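Local atomic coordinates of Pre-mRNA-splicing factor 38 (Chaetomium thermophilum, PDB entry 5F5T), a protein that is probably required for pre-mRNA splicing as a nuclear protein of the PRP38 family associated with the spliceosome. Residues Ile64-Gly77 and Ser86-Leu98. Sequence-based numbering, arbitrary orientation.
Sequences IVDRVVEHVRFVGG and SPFLCLAFKLLQL
Helix 64-71 and helix 87-98 run antiparallel (173°), their axes approaching to 10.5 Å, and pack Ile64 and Val68 against Leu91 in this PRP38-family protein; the chain leaving the first helix runs on past the start of the second, where its carbonyls bind the N-cap residue. Ile64 is a knob in the hole formed by Leu91, Lys94, Leu95 and Leu98. With its CG1 anti to the carbonyl carbon (chi1 -76°), Ile64 sends its CD1 past Leu91 CD2 at 4.0 Å, while CG1 meets the tip of Leu98. The other branch of Leu91, CD1, touches Val68 CG2 at 3.7 Å and also reaches Val72 CG1, so this one leucine spans the end of the helix.

Beyond it, Val75 CG1 sits over the centre of one face of the Phe88 ring, a CH-pi contact 4.0 Å from the centroid. A water links Phe74 O to Phe88 N, an amide at the helix start. Ser86, the N-cap, uses its hydroxyl twice: OG donates to Gly76 O (2.7 Å), from above the carbonyl plane, and accepts from Leu89 N (3.0 Å). Ser86 N donates to Gly77 O at 2.9 Å, closing the base of the hairpin of strands 78-79 and 84-85.

Phe51 of helix 50-55 touches His71 and Pro87, helix 117-130 packs on Val72 and Leu95 through Tyr118 and Tyr126, and Val75 hydrogen-bonds through its backbone to strand 149-153.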
loop_
_atom_site.group_PDB
_atom_site.type_symbol
_atom_site.label_atom_id
_atom_site.label_comp_id
_atom_site.label_asym_id
_atom_site.label_seq_id
_atom_site.Cartn_x
_atom_site.Cartn_y
_atom_site.Cartn_z
ATOM N N ILE A 64 -16.232 6.512 12.143
ATOM C CA ILE A 64 -15.131 5.728 11.599
ATOM C C ILE A 64 -13.896 5.872 12.482
ATOM O O ILE A 64 -13.307 4.875 12.893
ATOM C CB ILE A 64 -14.787 6.144 10.158
ATOM C CG1 ILE A 64 -15.828 5.591 9.185
ATOM C CG2 ILE A 64 -13.402 5.644 9.773
ATOM C CD1 ILE A 64 -15.930 4.085 9.208
ATOM N N VAL A 65 -13.534 7.112 12.801
ATOM C CA VAL A 65 -12.402 7.369 13.686
ATOM C C VAL A 65 -12.644 6.725 15.039
ATOM O O VAL A 65 -11.755 6.049 15.589
ATOM C CB VAL A 65 -12.147 8.874 13.893
ATOM C CG1 VAL A 65 -11.054 9.083 14.933
ATOM C CG2 VAL A 65 -11.752 9.531 12.589
ATOM N N ASP A 66 -13.854 6.912 15.568
ATOM C CA ASP A 66 -14.157 6.317 16.874
ATOM C C ASP A 66 -13.974 4.790 16.868
ATOM O O ASP A 66 -13.379 4.225 17.787
ATOM C CB ASP A 66 -15.582 6.668 17.316
ATOM C CG ASP A 66 -15.753 8.151 17.622
ATOM O OD1 ASP A 66 -14.905 8.718 18.344
ATOM O OD2 ASP A 66 -16.748 8.747 17.157
ATOM N N ARG A 67 -14.457 4.139 15.815
ATOM C CA ARG A 67 -14.360 2.690 15.664
ATOM C C ARG A 67 -12.919 2.241 15.506
ATOM O O ARG A 67 -12.537 1.196 16.015
ATOM C CB ARG A 67 -15.171 2.198 14.457
ATOM C CG ARG A 67 -16.680 2.354 14.577
ATOM C CD ARG A 67 -17.218 1.759 15.860
ATOM N NE ARG A 67 -18.115 2.699 16.524
ATOM C CZ ARG A 67 -19.436 2.688 16.404
ATOM N NH1 ARG A 67 -20.030 1.770 15.655
ATOM N NH2 ARG A 67 -20.164 3.591 17.043
ATOM N N VAL A 68 -12.129 3.005 14.764
ATOM C CA VAL A 68 -10.729 2.650 14.593
ATOM C C VAL A 68 -9.998 2.687 15.928
ATOM O O VAL A 68 -9.309 1.731 16.288
ATOM C CB VAL A 68 -10.018 3.568 13.588
ATOM C CG1 VAL A 68 -8.513 3.374 13.664
ATOM C CG2 VAL A 68 -10.528 3.292 12.180
ATOM N N VAL A 69 -10.170 3.773 16.674
ATOM C CA VAL A 69 -9.505 3.891 17.970
ATOM C C VAL A 69 -9.975 2.785 18.918
ATOM O O VAL A 69 -9.181 2.164 19.627
ATOM C CB VAL A 69 -9.758 5.267 18.606
ATOM C CG1 VAL A 69 -9.288 5.290 20.051
ATOM C CG2 VAL A 69 -9.062 6.351 17.798
ATOM N N GLU A 70 -11.278 2.544 18.912
ATOM C CA GLU A 70 -11.903 1.566 19.796
ATOM C C GLU A 70 -11.559 0.099 19.499
ATOM O O GLU A 70 -11.358 -0.691 20.419
ATOM C CB GLU A 70 -13.420 1.755 19.736
ATOM C CG GLU A 70 -14.185 1.252 20.938
ATOM C CD GLU A 70 -15.633 1.695 20.898
ATOM O OE1 GLU A 70 -16.451 1.134 21.658
ATOM O OE2 GLU A 70 -15.954 2.611 20.105
ATOM N N HIS A 71 -11.507 -0.268 18.223
ATOM C CA HIS A 71 -11.592 -1.678 17.854
ATOM C C HIS A 71 -10.446 -2.275 17.039
ATOM O O HIS A 71 -10.272 -3.493 17.040
ATOM C CB HIS A 71 -12.889 -1.913 17.075
ATOM C CG HIS A 71 -14.128 -1.715 17.888
ATOM N ND1 HIS A 71 -14.442 -2.516 18.971
ATOM C CD2 HIS A 71 -15.133 -0.820 17.780
ATOM C CE1 HIS A 71 -15.582 -2.113 19.492
ATOM N NE2 HIS A 71 -16.029 -1.086 18.792
ATOM N N VAL A 72 -9.678 -1.467 16.319
ATOM C CA VAL A 72 -8.638 -2.078 15.496
ATOM C C VAL A 72 -7.291 -2.052 16.218
ATOM O O VAL A 72 -6.831 -1.019 16.717
ATOM C CB VAL A 72 -8.559 -1.453 14.069
ATOM C CG1 VAL A 72 -9.688 -0.485 13.837
ATOM C CG2 VAL A 72 -7.211 -0.847 13.768
ATOM N N ARG A 73 -6.720 -3.242 16.342
ATOM C CA ARG A 73 -5.459 -3.451 17.032
ATOM C C ARG A 73 -4.427 -4.060 16.093
ATOM O O ARG A 73 -3.312 -4.373 16.508
ATOM C CB ARG A 73 -5.660 -4.349 18.251
ATOM C CG ARG A 73 -6.539 -3.739 19.321
ATOM C CD ARG A 73 -6.013 -2.375 19.741
ATOM N NE ARG A 73 -6.834 -1.775 20.788
ATOM C CZ ARG A 73 -7.637 -0.733 20.607
ATOM N NH1 ARG A 73 -7.735 -0.165 19.411
ATOM N NH2 ARG A 73 -8.344 -0.256 21.622
ATOM N N PHE A 74 -4.819 -4.263 14.837
ATOM C CA PHE A 74 -3.904 -4.797 13.834
ATOM C C PHE A 74 -4.421 -4.600 12.416
ATOM O O PHE A 74 -5.600 -4.326 12.201
ATOM C CB PHE A 74 -3.640 -6.286 14.081
ATOM C CG PHE A 74 -4.879 -7.134 14.095
ATOM C CD1 PHE A 74 -5.393 -7.655 12.915
ATOM C CD2 PHE A 74 -5.527 -7.418 15.287
ATOM C CE1 PHE A 74 -6.533 -8.439 12.924
ATOM C CE2 PHE A 74 -6.667 -8.199 15.302
ATOM C CZ PHE A 74 -7.172 -8.710 14.116
ATOM N N VAL A 75 -3.523 -4.760 11.451
ATOM C CA VAL A 75 -3.898 -4.772 10.045
ATOM C C VAL A 75 -3.909 -6.214 9.542
ATOM O O VAL A 75 -3.033 -7.009 9.882
ATOM C CB VAL A 75 -2.946 -3.907 9.181
ATOM C CG1 VAL A 75 -2.986 -2.457 9.638
ATOM C CG2 VAL A 75 -1.531 -4.445 9.226
ATOM N N GLY A 76 -4.956 -6.567 8.806
ATOM C CA GLY A 76 -5.082 -7.896 8.240
ATOM C C GLY A 76 -6.328 -8.005 7.384
ATOM O O GLY A 76 -7.182 -7.120 7.416
ATOM N N GLY A 77 -6.435 -9.093 6.627
ATOM C CA GLY A 77 -7.628 -9.377 5.848
ATOM C C GLY A 77 -8.538 -10.359 6.560
ATOM O O GLY A 77 -9.126 -10.036 7.595
ATOM N N SER A 86 -10.861 -8.910 9.675
ATOM C CA SER A 86 -10.440 -8.031 10.755
ATOM C C SER A 86 -11.356 -6.824 10.815
ATOM O O SER A 86 -11.951 -6.447 9.803
ATOM C CB SER A 86 -8.998 -7.577 10.556
ATOM O OG SER A 86 -8.892 -6.736 9.420
ATOM N N PRO A 87 -11.483 -6.216 12.003
ATOM C CA PRO A 87 -12.218 -4.955 12.109
ATOM C C PRO A 87 -11.672 -3.926 11.124
ATOM O O PRO A 87 -12.427 -3.142 10.555
ATOM C CB PRO A 87 -11.961 -4.532 13.554
ATOM C CG PRO A 87 -11.819 -5.839 14.282
ATOM C CD PRO A 87 -11.024 -6.693 13.322
ATOM N N PHE A 88 -10.362 -3.968 10.907
ATOM C CA PHE A 88 -9.696 -3.095 9.951
ATOM C C PHE A 88 -10.286 -3.253 8.550
ATOM O O PHE A 88 -10.643 -2.265 7.896
ATOM C CB PHE A 88 -8.197 -3.392 9.954
ATOM C CG PHE A 88 -7.402 -2.558 8.993
ATOM C CD1 PHE A 88 -6.981 -1.289 9.344
ATOM C CD2 PHE A 88 -7.027 -3.066 7.759
ATOM C CE1 PHE A 88 -6.236 -0.526 8.471
ATOM C CE2 PHE A 88 -6.277 -2.306 6.882
ATOM C CZ PHE A 88 -5.882 -1.035 7.238
ATOM N N LEU A 89 -10.405 -4.500 8.104
ATOM C CA LEU A 89 -10.955 -4.795 6.786
ATOM C C LEU A 89 -12.413 -4.370 6.691
ATOM O O LEU A 89 -12.834 -3.777 5.694
ATOM C CB LEU A 89 -10.831 -6.282 6.468
ATOM C CG LEU A 89 -11.235 -6.683 5.051
ATOM C CD1 LEU A 89 -10.460 -5.871 4.031
ATOM C CD2 LEU A 89 -11.006 -8.169 4.835
ATOM N N CYS A 90 -13.175 -4.658 7.743
ATOM C CA CYS A 90 -14.590 -4.315 7.779
ATOM C C CYS A 90 -14.780 -2.813 7.646
ATOM O O CYS A 90 -15.657 -2.349 6.919
ATOM C CB CYS A 90 -15.231 -4.806 9.076
ATOM S SG CYS A 90 -15.265 -6.598 9.253
ATOM N N LEU A 91 -13.945 -2.059 8.348
ATOM C CA LEU A 91 -14.008 -0.608 8.294
ATOM C C LEU A 91 -13.579 -0.100 6.929
ATOM O O LEU A 91 -14.103 0.901 6.447
ATOM C CB LEU A 91 -13.146 0.009 9.395
ATOM C CG LEU A 91 -13.771 -0.135 10.782
ATOM C CD1 LEU A 91 -12.879 0.450 11.862
ATOM C CD2 LEU A 91 -15.136 0.536 10.796
ATOM N N ALA A 92 -12.637 -0.794 6.297
ATOM C CA ALA A 92 -12.257 -0.439 4.933
ATOM C C ALA A 92 -13.455 -0.596 4.001
ATOM O O ALA A 92 -13.730 0.272 3.170
ATOM C CB ALA A 92 -11.097 -1.293 4.460
ATOM N N PHE A 93 -14.174 -1.703 4.156
ATOM C CA PHE A 93 -15.346 -1.969 3.331
ATOM C C PHE A 93 -16.413 -0.920 3.579
ATOM O O PHE A 93 -17.067 -0.443 2.645
ATOM C CB PHE A 93 -15.903 -3.365 3.612
ATOM C CG PHE A 93 -17.045 -3.752 2.715
ATOM C CD1 PHE A 93 -16.832 -4.011 1.370
ATOM C CD2 PHE A 93 -18.332 -3.857 3.216
ATOM C CE1 PHE A 93 -17.883 -4.367 0.540
ATOM C CE2 PHE A 93 -19.388 -4.213 2.392
ATOM C CZ PHE A 93 -19.161 -4.468 1.052
ATOM N N LYS A 94 -16.569 -0.542 4.842
ATOM C CA LYS A 94 -17.520 0.499 5.193
ATOM C C LYS A 94 -17.137 1.826 4.558
ATOM O O LYS A 94 -17.999 2.575 4.124
ATOM C CB LYS A 94 -17.613 0.659 6.707
ATOM C CG LYS A 94 -18.662 1.664 7.147
ATOM C CD LYS A 94 -19.978 1.438 6.423
ATOM C CE LYS A 94 -20.969 0.683 7.289
ATOM N NZ LYS A 94 -22.373 0.872 6.825
ATOM N N LEU A 95 -15.841 2.106 4.489
ATOM C CA LEU A 95 -15.368 3.316 3.834
ATOM C C LEU A 95 -15.698 3.259 2.348
ATOM O O LEU A 95 -16.075 4.267 1.749
ATOM C CB LEU A 95 -13.867 3.499 4.044
ATOM C CG LEU A 95 -13.467 4.252 5.315
ATOM C CD1 LEU A 95 -11.961 4.413 5.378
ATOM C CD2 LEU A 95 -14.160 5.603 5.402
ATOM N N LEU A 96 -15.559 2.076 1.759
ATOM C CA LEU A 96 -15.955 1.880 0.369
ATOM C C LEU A 96 -17.437 2.201 0.197
ATOM O O LEU A 96 -17.839 2.813 -0.792
ATOM C CB LEU A 96 -15.671 0.447 -0.084
ATOM C CG LEU A 96 -14.210 0.069 -0.318
ATOM C CD1 LEU A 96 -14.094 -1.407 -0.662
ATOM C CD2 LEU A 96 -13.606 0.925 -1.416
ATOM N N GLN A 97 -18.240 1.797 1.175
ATOM C CA GLN A 97 -19.672 2.091 1.171
ATOM C C GLN A 97 -19.955 3.591 1.260
ATOM O O GLN A 97 -20.735 4.136 0.482
ATOM C CB GLN A 97 -20.357 1.357 2.326
ATOM C CG GLN A 97 -21.851 1.190 2.167
ATOM C CD GLN A 97 -22.488 0.540 3.378
ATOM O OE1 GLN A 97 -21.835 -0.206 4.108
ATOM N NE2 GLN A 97 -23.768 0.819 3.598
ATOM N N LEU A 98 -19.309 4.247 2.217
ATOM C CA LEU A 98 -19.540 5.654 2.515
ATOM C C LEU A 98 -18.969 6.580 1.453
ATOM O O LEU A 98 -19.426 7.713 1.303
ATOM C CB LEU A 98 -18.931 6.007 3.873
ATOM C CG LEU A 98 -19.495 5.290 5.098
ATOM C CD1 LEU A 98 -18.876 5.858 6.363
ATOM C CD2 LEU A 98 -21.008 5.441 5.131
HETATM O O HOH W 1 -8.333 -4.857 12.875
#